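Long-range contact in ribosomal RNA processing protein 6 (Trypanosoma brucei brucei, PDB 4NLC), which probably trims RNA from the 3' end as an exosome-associated 3'-5' exoribonuclease, its catalytic core pairing an exonuclease domain with an HRDC domain: residues S314-A326 with L337-T349. The protein carries 1 engineered substitution. Residues are numbered along the deposited sequence; the frame is centred on the assembly and turned at random.
Sequences SAVMHISSVLSIA and LKCCSPVSVAVRT. Engineered in segment 314-326: Ser321 (natural residue Cys).
Ser344 OG donates to Val316 O at 2.7 Å, in the carbonyl plane on a lone pair, and accepts from Val347 N, so one hydroxyl N-caps helix 345-349 while binding the carbonyl of Val316, the final residue of helix 313-316. Chi1 of 75° sets this OG between its own backbone N and carbonyl carbon, facing both partners. The engineered Ser321 (naturally Cys) sends OG to Cys339 O at 2.9 Å, tilted 17° from the carbonyl plane. Two waters extend the seam: one joins Val316 O, Pro342 O and Ser344 N, the other His318 N, Ser321 OG and Cys340 O. Further out, Ile325 lays CG1 on Cys339 CB (3.6 Å) and reaches Cys340 SG with CD1 (3.5 Å). Met317, bent at chi3 (-64°), crosses Val347 at about a right angle, CE to CG2 3.9 Å; both side chains also touch Leu354 of helix 351-359. Val316 CG1 meets Ala346 CB at 4.2 Å. In another structure of this protein the natural cysteine is disulfide-bonded to Cys340; here that link is absent. The contact joins successive helices of the compact, all-helical HRDC domain.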
loop_
_atom_site.group_PDB
_atom_site.type_symbol
_atom_site.label_atom_id
_atom_site.label_comp_id
_atom_site.label_asym_id
_atom_site.label_seq_id
_atom_site.Cartn_x
_atom_site.Cartn_y
_atom_site.Cartn_z
ATOM N N SER A 314 -1.399 -14.227 -8.843
ATOM C CA SER A 314 -0.227 -14.401 -9.720
ATOM C C SER A 314 0.818 -15.361 -9.131
ATOM O O SER A 314 1.483 -16.061 -9.884
ATOM C CB SER A 314 0.412 -13.058 -10.054
ATOM O OG SER A 314 -0.471 -12.289 -10.852
ATOM N N ALA A 315 0.943 -15.420 -7.796
ATOM C CA ALA A 315 1.885 -16.342 -7.167
ATOM C C ALA A 315 1.329 -17.793 -7.194
ATOM O O ALA A 315 2.097 -18.752 -7.091
ATOM C CB ALA A 315 2.212 -15.891 -5.743
ATOM N N VAL A 316 0.008 -17.954 -7.324
ATOM C CA VAL A 316 -0.583 -19.289 -7.432
ATOM C C VAL A 316 -0.305 -19.829 -8.854
ATOM O O VAL A 316 0.234 -20.936 -9.019
ATOM C CB VAL A 316 -2.109 -19.290 -7.105
ATOM C CG1 VAL A 316 -2.779 -20.611 -7.506
ATOM C CG2 VAL A 316 -2.351 -18.996 -5.628
ATOM N N MET A 317 -0.652 -19.020 -9.868
ATOM C CA MET A 317 -0.591 -19.393 -11.274
ATOM C C MET A 317 -0.549 -18.111 -12.111
ATOM O O MET A 317 -1.357 -17.213 -11.885
ATOM C CB MET A 317 -1.927 -20.130 -11.546
ATOM C CG MET A 317 -1.998 -20.984 -12.755
ATOM S SD MET A 317 -3.740 -21.407 -13.116
ATOM C CE MET A 317 -4.162 -22.362 -11.686
ATOM N N HIS A 318 0.334 -18.039 -13.110
ATOM C CA HIS A 318 0.369 -16.883 -14.012
ATOM C C HIS A 318 -0.949 -16.814 -14.814
ATOM O O HIS A 318 -1.566 -17.838 -15.070
ATOM C CB HIS A 318 1.583 -16.953 -14.951
ATOM C CG HIS A 318 1.822 -15.690 -15.720
ATOM N ND1 HIS A 318 1.129 -15.407 -16.889
ATOM C CD2 HIS A 318 2.662 -14.661 -15.453
ATOM C CE1 HIS A 318 1.580 -14.236 -17.304
ATOM N NE2 HIS A 318 2.508 -13.746 -16.475
ATOM N N ILE A 319 -1.398 -15.614 -15.155
ATOM C CA ILE A 319 -2.640 -15.382 -15.899
ATOM C C ILE A 319 -2.696 -16.188 -17.236
ATOM O O ILE A 319 -3.764 -16.694 -17.589
ATOM C CB ILE A 319 -2.878 -13.845 -16.087
ATOM C CG1 ILE A 319 -4.322 -13.512 -16.511
ATOM C CG2 ILE A 319 -1.860 -13.202 -17.026
ATOM C CD1 ILE A 319 -5.345 -13.585 -15.417
ATOM N N SER A 320 -1.544 -16.325 -17.941
ATOM C CA SER A 320 -1.421 -17.054 -19.205
ATOM C C SER A 320 -1.662 -18.523 -18.993
ATOM O O SER A 320 -2.212 -19.161 -19.878
ATOM C CB SER A 320 -0.051 -16.821 -19.842
ATOM O OG SER A 320 1.012 -17.234 -18.998
ATOM N N SER A 321 -1.288 -19.056 -17.805
ATOM C CA SER A 321 -1.505 -20.454 -17.406
ATOM C C SER A 321 -2.982 -20.785 -17.299
ATOM O O SER A 321 -3.371 -21.902 -17.619
ATOM C CB SER A 321 -0.785 -20.779 -16.103
ATOM O OG SER A 321 0.618 -20.821 -16.301
ATOM N N VAL A 322 -3.807 -19.805 -16.874
ATOM C CA VAL A 322 -5.260 -19.919 -16.780
ATOM C C VAL A 322 -5.783 -20.118 -18.208
ATOM O O VAL A 322 -6.551 -21.055 -18.465
ATOM C CB VAL A 322 -5.881 -18.669 -16.106
ATOM C CG1 VAL A 322 -7.404 -18.678 -16.220
ATOM C CG2 VAL A 322 -5.453 -18.564 -14.649
ATOM N N LEU A 323 -5.308 -19.262 -19.142
ATOM C CA LEU A 323 -5.689 -19.336 -20.537
ATOM C C LEU A 323 -5.194 -20.599 -21.188
ATOM O O LEU A 323 -5.945 -21.211 -21.927
ATOM C CB LEU A 323 -5.237 -18.112 -21.316
ATOM C CG LEU A 323 -6.216 -17.693 -22.401
ATOM C CD1 LEU A 323 -7.311 -16.783 -21.815
ATOM C CD2 LEU A 323 -5.483 -17.027 -23.549
ATOM N N SER A 324 -3.991 -21.052 -20.827
ATOM C CA SER A 324 -3.400 -22.281 -21.351
ATOM C C SER A 324 -4.254 -23.516 -21.023
ATOM O O SER A 324 -4.440 -24.363 -21.883
ATOM C CB SER A 324 -1.988 -22.460 -20.810
ATOM O OG SER A 324 -1.315 -23.407 -21.615
ATOM N N ILE A 325 -4.767 -23.608 -19.784
ATOM C CA ILE A 325 -5.597 -24.731 -19.353
ATOM C C ILE A 325 -6.902 -24.695 -20.137
ATOM O O ILE A 325 -7.282 -25.703 -20.721
ATOM C CB ILE A 325 -5.820 -24.740 -17.809
ATOM C CG1 ILE A 325 -4.499 -25.035 -17.063
ATOM C CG2 ILE A 325 -6.932 -25.744 -17.410
ATOM C CD1 ILE A 325 -4.594 -24.948 -15.555
ATOM N N ALA A 326 -7.548 -23.519 -20.183
ATOM C CA ALA A 326 -8.786 -23.276 -20.913
ATOM C C ALA A 326 -8.671 -23.685 -22.400
ATOM O O ALA A 326 -9.539 -24.382 -22.899
ATOM C CB ALA A 326 -9.165 -21.797 -20.801
ATOM N N LEU A 337 0.172 -29.792 -15.232
ATOM C CA LEU A 337 1.436 -29.271 -14.714
ATOM C C LEU A 337 2.234 -28.525 -15.777
ATOM O O LEU A 337 2.862 -27.526 -15.452
ATOM C CB LEU A 337 2.265 -30.362 -14.024
ATOM C CG LEU A 337 1.728 -30.914 -12.678
ATOM C CD1 LEU A 337 2.679 -31.915 -12.097
ATOM C CD2 LEU A 337 1.430 -29.798 -11.644
ATOM N N LYS A 338 2.143 -28.956 -17.052
ATOM C CA LYS A 338 2.800 -28.307 -18.191
ATOM C C LYS A 338 2.227 -26.882 -18.414
ATOM O O LYS A 338 2.993 -25.920 -18.467
ATOM C CB LYS A 338 2.658 -29.160 -19.453
ATOM C CG LYS A 338 3.635 -30.320 -19.529
ATOM C CD LYS A 338 3.676 -30.904 -20.933
ATOM C CE LYS A 338 4.534 -32.147 -21.017
ATOM N NZ LYS A 338 4.371 -32.845 -22.325
ATOM N N CYS A 339 0.888 -26.748 -18.481
ATOM C CA CYS A 339 0.195 -25.471 -18.651
ATOM C C CYS A 339 0.572 -24.448 -17.568
ATOM O O CYS A 339 0.757 -23.269 -17.881
ATOM C CB CYS A 339 -1.316 -25.681 -18.692
ATOM S SG CYS A 339 -1.899 -26.749 -20.032
ATOM N N CYS A 340 0.689 -24.909 -16.305
ATOM C CA CYS A 340 0.934 -24.105 -15.097
ATOM C C CYS A 340 2.404 -23.702 -14.833
ATOM O O CYS A 340 2.655 -23.084 -13.804
ATOM C CB CYS A 340 0.352 -24.817 -13.882
ATOM S SG CYS A 340 -1.436 -25.039 -13.942
ATOM N N SER A 341 3.357 -24.046 -15.712
ATOM C CA SER A 341 4.780 -23.713 -15.496
ATOM C C SER A 341 5.013 -22.180 -15.425
ATOM O O SER A 341 4.528 -21.483 -16.327
ATOM C CB SER A 341 5.658 -24.342 -16.581
ATOM O OG SER A 341 5.391 -25.726 -16.747
ATOM N N PRO A 342 5.691 -21.608 -14.385
ATOM C CA PRO A 342 6.312 -22.253 -13.203
ATOM C C PRO A 342 5.288 -22.734 -12.172
ATOM O O PRO A 342 4.429 -21.961 -11.751
ATOM C CB PRO A 342 7.261 -21.173 -12.664
ATOM C CG PRO A 342 6.651 -19.870 -13.090
ATOM C CD PRO A 342 5.875 -20.141 -14.365
ATOM N N VAL A 343 5.365 -24.029 -11.799
ATOM C CA VAL A 343 4.396 -24.688 -10.920
ATOM C C VAL A 343 4.556 -24.308 -9.441
ATOM O O VAL A 343 5.544 -24.661 -8.804
ATOM C CB VAL A 343 4.343 -26.230 -11.107
ATOM C CG1 VAL A 343 3.206 -26.842 -10.291
ATOM C CG2 VAL A 343 4.193 -26.608 -12.578
ATOM N N SER A 344 3.519 -23.677 -8.876
ATOM C CA SER A 344 3.504 -23.341 -7.453
ATOM C C SER A 344 3.134 -24.586 -6.630
ATOM O O SER A 344 2.645 -25.581 -7.185
ATOM C CB SER A 344 2.513 -22.213 -7.178
ATOM O OG SER A 344 1.169 -22.671 -7.217
ATOM N N VAL A 345 3.352 -24.525 -5.312
ATOM C CA VAL A 345 2.984 -25.599 -4.397
ATOM C C VAL A 345 1.447 -25.764 -4.416
ATOM O O VAL A 345 0.974 -26.881 -4.597
ATOM C CB VAL A 345 3.603 -25.392 -2.985
ATOM C CG1 VAL A 345 2.921 -26.253 -1.922
ATOM C CG2 VAL A 345 5.101 -25.679 -3.017
ATOM N N ALA A 346 0.694 -24.640 -4.364
ATOM C CA ALA A 346 -0.775 -24.592 -4.430
ATOM C C ALA A 346 -1.321 -25.421 -5.613
ATOM O O ALA A 346 -2.218 -26.249 -5.417
ATOM C CB ALA A 346 -1.252 -23.142 -4.534
ATOM N N VAL A 347 -0.731 -25.240 -6.810
ATOM C CA VAL A 347 -1.100 -25.960 -8.029
ATOM C C VAL A 347 -0.701 -27.450 -7.931
ATOM O O VAL A 347 -1.528 -28.322 -8.216
ATOM C CB VAL A 347 -0.521 -25.276 -9.297
ATOM C CG1 VAL A 347 -0.522 -26.221 -10.498
ATOM C CG2 VAL A 347 -1.272 -23.989 -9.618
ATOM N N ARG A 348 0.556 -27.732 -7.524
ATOM C CA ARG A 348 1.043 -29.117 -7.411
ATOM C C ARG A 348 0.216 -29.938 -6.422
ATOM O O ARG A 348 -0.148 -31.067 -6.737
ATOM C CB ARG A 348 2.539 -29.161 -7.055
ATOM C CG ARG A 348 3.169 -30.550 -7.248
ATOM C CD ARG A 348 4.691 -30.522 -7.291
ATOM N NE ARG A 348 5.204 -30.064 -8.589
ATOM C CZ ARG A 348 5.412 -30.847 -9.647
ATOM N NH1 ARG A 348 5.139 -32.146 -9.586
ATOM N NH2 ARG A 348 5.884 -30.337 -10.776
ATOM N N THR A 349 -0.123 -29.352 -5.256
ATOM C CA THR A 349 -0.900 -30.053 -4.231
ATOM C C THR A 349 -2.362 -30.237 -4.679
ATOM O O THR A 349 -2.942 -31.280 -4.384
ATOM C CB THR A 349 -0.732 -29.423 -2.814
ATOM O OG1 THR A 349 -1.644 -30.028 -1.908
ATOM C CG2 THR A 349 -0.982 -27.951 -2.776
HETATM O O HOH W 1 1.664 -22.741 -10.765
HETATM O O HOH W 2 2.123 -20.388 -13.478
#